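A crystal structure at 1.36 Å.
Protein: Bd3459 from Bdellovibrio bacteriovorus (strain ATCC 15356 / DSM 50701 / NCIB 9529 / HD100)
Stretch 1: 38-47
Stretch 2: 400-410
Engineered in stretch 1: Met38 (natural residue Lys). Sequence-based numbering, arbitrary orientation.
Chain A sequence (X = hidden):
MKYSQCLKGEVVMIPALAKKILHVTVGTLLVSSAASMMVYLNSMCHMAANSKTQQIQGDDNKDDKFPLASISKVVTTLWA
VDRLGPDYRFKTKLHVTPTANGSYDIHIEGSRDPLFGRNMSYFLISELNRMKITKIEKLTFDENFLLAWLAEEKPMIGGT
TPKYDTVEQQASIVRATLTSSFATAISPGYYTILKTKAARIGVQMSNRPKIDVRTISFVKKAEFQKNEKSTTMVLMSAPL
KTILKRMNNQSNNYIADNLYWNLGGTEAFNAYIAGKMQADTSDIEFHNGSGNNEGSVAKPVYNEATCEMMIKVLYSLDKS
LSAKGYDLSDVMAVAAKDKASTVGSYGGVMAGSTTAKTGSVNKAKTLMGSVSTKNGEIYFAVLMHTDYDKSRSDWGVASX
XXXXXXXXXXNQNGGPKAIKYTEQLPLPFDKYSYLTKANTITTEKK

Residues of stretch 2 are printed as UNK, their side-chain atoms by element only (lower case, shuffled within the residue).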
# COMPACT_ATOMS: atom_id res chain seq x y z
N MET A 38 13.17 -18.36 6.12
CA MET A 38 12.41 -19.57 5.71
C MET A 38 10.97 -19.19 5.71
O MET A 38 10.54 -18.44 6.59
CB MET A 38 12.59 -20.72 6.71
CG MET A 38 11.78 -21.96 6.32
SD MET A 38 12.04 -23.40 7.34
CE MET A 38 13.48 -24.16 6.55
N VAL A 39 10.24 -19.70 4.75
CA VAL A 39 8.84 -19.36 4.64
C VAL A 39 7.99 -20.54 5.06
O VAL A 39 8.21 -21.65 4.57
CB VAL A 39 8.51 -18.93 3.20
CG1 VAL A 39 7.03 -18.71 3.00
CG2 VAL A 39 9.35 -17.69 2.87
N TYR A 40 7.05 -20.30 5.97
CA TYR A 40 5.99 -21.27 6.26
C TYR A 40 4.79 -20.55 6.81
O TYR A 40 4.89 -19.40 7.22
CB TYR A 40 6.41 -22.40 7.21
CG TYR A 40 7.14 -21.95 8.41
CD1 TYR A 40 6.48 -21.40 9.55
CD2 TYR A 40 8.51 -22.07 8.45
CE1 TYR A 40 7.23 -20.99 10.67
CE2 TYR A 40 9.23 -21.66 9.54
CZ TYR A 40 8.60 -21.12 10.63
OH TYR A 40 9.37 -20.71 11.69
N LEU A 41 3.66 -21.23 6.80
CA LEU A 41 2.42 -20.69 7.30
C LEU A 41 2.43 -20.59 8.82
O LEU A 41 2.78 -21.54 9.50
CB LEU A 41 1.26 -21.56 6.84
CG LEU A 41 -0.14 -21.07 7.21
CD1 LEU A 41 -0.51 -19.73 6.56
CD2 LEU A 41 -1.14 -22.15 6.84
N ASN A 42 2.02 -19.44 9.35
CA ASN A 42 1.68 -19.32 10.77
C ASN A 42 0.23 -19.76 10.95
O ASN A 42 -0.05 -20.69 11.68
CB ASN A 42 1.89 -17.90 11.28
CG ASN A 42 3.33 -17.57 11.54
OD1 ASN A 42 4.12 -18.46 11.84
ND2 ASN A 42 3.70 -16.27 11.41
N SER A 43 -0.70 -19.08 10.27
CA SER A 43 -2.10 -19.48 10.30
C SER A 43 -2.88 -18.91 9.14
O SER A 43 -2.62 -17.80 8.71
CB SER A 43 -2.77 -19.04 11.61
OG SER A 43 -4.08 -19.53 11.75
N MET A 44 -3.89 -19.67 8.69
CA MET A 44 -4.91 -19.18 7.76
C MET A 44 -6.26 -19.54 8.28
O MET A 44 -6.50 -20.65 8.77
CB MET A 44 -4.72 -19.78 6.35
CG MET A 44 -5.76 -19.32 5.35
SD MET A 44 -5.37 -19.85 3.67
CE MET A 44 -6.70 -19.08 2.76
N CYS A 45 -7.17 -18.61 8.11
CA CYS A 45 -8.55 -18.83 8.55
C CYS A 45 -9.50 -18.13 7.55
O CYS A 45 -9.10 -17.27 6.77
CB CYS A 45 -8.76 -18.40 10.06
SG CYS A 45 -8.29 -16.68 10.35
N HIS A 46 -10.77 -18.52 7.58
CA HIS A 46 -11.78 -17.95 6.73
C HIS A 46 -13.18 -18.11 7.32
O HIS A 46 -13.39 -18.95 8.18
CB HIS A 46 -11.72 -18.56 5.33
CG HIS A 46 -12.16 -19.98 5.25
ND1 HIS A 46 -11.32 -21.04 5.49
CD2 HIS A 46 -13.37 -20.52 4.97
CE1 HIS A 46 -11.98 -22.17 5.32
NE2 HIS A 46 -13.24 -21.88 5.02
N MET A 47 -14.15 -17.34 6.83
CA MET A 47 -15.53 -17.51 7.28
C MET A 47 -16.43 -16.91 6.20
O MET A 47 -16.18 -15.77 5.78
CB MET A 47 -15.79 -16.78 8.61
CG MET A 47 -17.17 -17.06 9.18
SD MET A 47 -17.47 -16.14 10.68
CE MET A 47 -17.86 -14.58 9.86
N UNK A 400 3.70 -15.20 -3.20
CA UNK A 400 3.05 -16.09 -4.14
C UNK A 400 2.40 -17.28 -3.43
O UNK A 400 1.32 -17.73 -3.85
c UNK A 400 2.23 -16.31 -7.12
c UNK A 400 3.20 -17.23 -6.43
o UNK A 400 2.59 -15.25 -7.60
n UNK A 400 0.97 -16.75 -7.23
c UNK A 400 3.96 -16.55 -5.27
N UNK A 401 2.98 -17.76 -2.34
CA UNK A 401 2.31 -18.80 -1.56
C UNK A 401 0.97 -18.32 -1.02
O UNK A 401 -0.01 -19.08 -1.06
c UNK A 401 5.15 -20.78 0.22
c UNK A 401 3.20 -19.33 -0.44
o UNK A 401 4.68 -20.87 1.35
c UNK A 401 4.34 -20.20 -0.92
n UNK A 401 6.35 -21.23 -0.09
N UNK A 402 0.91 -17.09 -0.52
CA UNK A 402 -0.34 -16.52 -0.06
C UNK A 402 -1.34 -16.44 -1.20
O UNK A 402 -2.48 -16.85 -1.05
c UNK A 402 -0.13 -15.13 0.57
c UNK A 402 0.69 -15.23 1.87
c UNK A 402 -1.48 -14.46 0.82
c UNK A 402 1.14 -13.90 2.40
N UNK A 403 -0.93 -15.91 -2.34
CA UNK A 403 -1.83 -15.78 -3.48
C UNK A 403 -2.40 -17.13 -3.88
O UNK A 403 -3.60 -17.25 -4.16
n UNK A 403 1.24 -11.21 -6.61
c UNK A 403 0.08 -13.19 -5.66
c UNK A 403 -0.69 -13.74 -4.47
c UNK A 403 0.47 -11.73 -5.46
c UNK A 403 -1.07 -15.18 -4.67
N UNK A 404 -1.57 -18.15 -3.88
CA UNK A 404 -2.03 -19.50 -4.23
C UNK A 404 -3.01 -20.03 -3.21
O UNK A 404 -3.98 -20.69 -3.60
o UNK A 404 -0.42 -19.25 -6.53
c UNK A 404 -0.85 -20.45 -4.46
c UNK A 404 -0.02 -20.07 -5.72
n UNK A 404 1.09 -20.70 -5.88
N UNK A 405 -2.79 -19.75 -1.93
CA UNK A 405 -3.74 -20.21 -0.89
C UNK A 405 -5.10 -19.51 -1.03
O UNK A 405 -6.18 -20.13 -0.89
c UNK A 405 -1.43 -20.54 2.22
c UNK A 405 -0.19 -21.32 2.55
n UNK A 405 -0.52 -22.78 2.69
c UNK A 405 -2.04 -20.92 0.89
c UNK A 405 -3.17 -19.97 0.51
N UNK A 406 -5.08 -18.20 -1.31
CA UNK A 406 -6.34 -17.49 -1.52
C UNK A 406 -7.02 -17.98 -2.80
O UNK A 406 -8.25 -18.16 -2.83
c UNK A 406 -5.54 -15.56 -0.17
c UNK A 406 -6.13 -15.96 -1.51
c UNK A 406 -7.44 -15.23 -1.80
N UNK A 407 -6.24 -18.25 -3.84
CA UNK A 407 -6.80 -18.75 -5.09
C UNK A 407 -7.47 -20.11 -4.87
O UNK A 407 -8.55 -20.39 -5.40
o UNK A 407 -5.20 -17.57 -6.43
c UNK A 407 -5.73 -18.84 -6.16
N UNK A 408 -6.83 -20.95 -4.06
CA UNK A 408 -7.39 -22.28 -3.73
C UNK A 408 -8.73 -22.11 -3.02
O UNK A 408 -9.69 -22.84 -3.33
o UNK A 408 -6.15 -25.27 -4.76
c UNK A 408 -6.96 -25.35 -3.83
c UNK A 408 -6.41 -23.07 -2.86
n UNK A 408 -7.99 -26.16 -3.88
c UNK A 408 -6.82 -24.51 -2.57
N UNK A 409 -8.80 -21.17 -2.07
CA UNK A 409 -10.05 -20.89 -1.38
C UNK A 409 -11.17 -20.49 -2.34
O UNK A 409 -12.33 -20.95 -2.23
c UNK A 409 -10.73 -18.22 1.40
c UNK A 409 -9.84 -19.82 -0.28
c UNK A 409 -11.08 -19.37 0.48
c UNK A 409 -11.70 -20.51 1.28
N UNK A 410 -10.83 -19.66 -3.31
CA UNK A 410 -11.79 -19.27 -4.34
C UNK A 410 -12.23 -20.48 -5.20
O UNK A 410 -13.43 -20.65 -5.44
c UNK A 410 -11.10 -16.84 -4.44
c UNK A 410 -10.25 -15.79 -5.10
c UNK A 410 -12.07 -17.92 -6.47
c UNK A 410 -11.19 -18.14 -5.24

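Position 400 carries three carbons, the third holding one oxygen and one nitrogen: an amide on a two-carbon stem, out of reach of stretch 1. It is Gln400. Position 401 has the same set of atoms, but its CB points toward stretch 1, and the amide oxygen lies 3.6 Å from Val39 CG1. This is Gln401; the approach is packing against a methyl, with no hydrogen bond.

At 402 four carbons fork at the first, one arm two carbons long, which makes Ile402. Its CA-to-CB bond points sideways, and it makes no contact. Position 403 is four carbons in a row ending in nitrogen, extended beyond CB (chi2 to chi4 all t) and out of reach: Lys403. Position 404 has two carbons, the second bearing oxygen and nitrogen, and is out of reach of stretch 1, so it is Asn404. Its OD1 accepts a hydrogen bond from Gln400 NE2 at 2.9 Å, one helical turn back, on a flank that stretch 1 does not reach.

Position 405 again shows four carbons in a row and a terminal nitrogen, and its CA-to-CB bond points toward stretch 1. Its CB sits 3.9 Å from Met44 SD, and its end nitrogen 4.2 Å from Leu41 CD2. It is Lys405, whose aliphatic stem serves as a packing surface. One carbon carrying two more marks 406 as Val406, buried, its CA-to-CB bond sideways; its backbone N is 4.5 Å from Met44 CE. Position 407, one carbon then one oxygen, out of reach of stretch 1, is Ser407; OG turns back to donate to Lys403 O at 2.8 Å.

Three carbons ending in an oxygen and a nitrogen, with no contact to stretch 1, make 408 Gln408, whose CA-to-CB bond starts sideways while its end leads away. At 409 four carbons fork at the second, CA-to-CB pointing toward stretch 1, with one methyl over the ring of His46 and the other near Met44 CE. This is Leu409. Position 410, four carbons forked at the first with one longer arm, is Ile410, out of reach.

The rule is spacing: 401, 405 and 409 recur every four residues, giving the helix one face toward the strand, while 43-47 alternates, sending Met44 and His46 to the helix and Cys45 away. The strand and helix axes run 29° apart, 11.0 Å at closest approach. Met44, extended with all three chi angles t, reaches across to the helix backbone and brings CE to 3.8 Å from Lys405 O and 4.3 Å from Leu409 CD2. Leu409 CD1 then lies 4.0 Å from CG of His46, almost on the ring normal, a CH-pi contact. No hydrogen bond crosses; shape and apolar surface carry the contact.

Stretch 2, residues 400-410: QQIKNKVSQLI
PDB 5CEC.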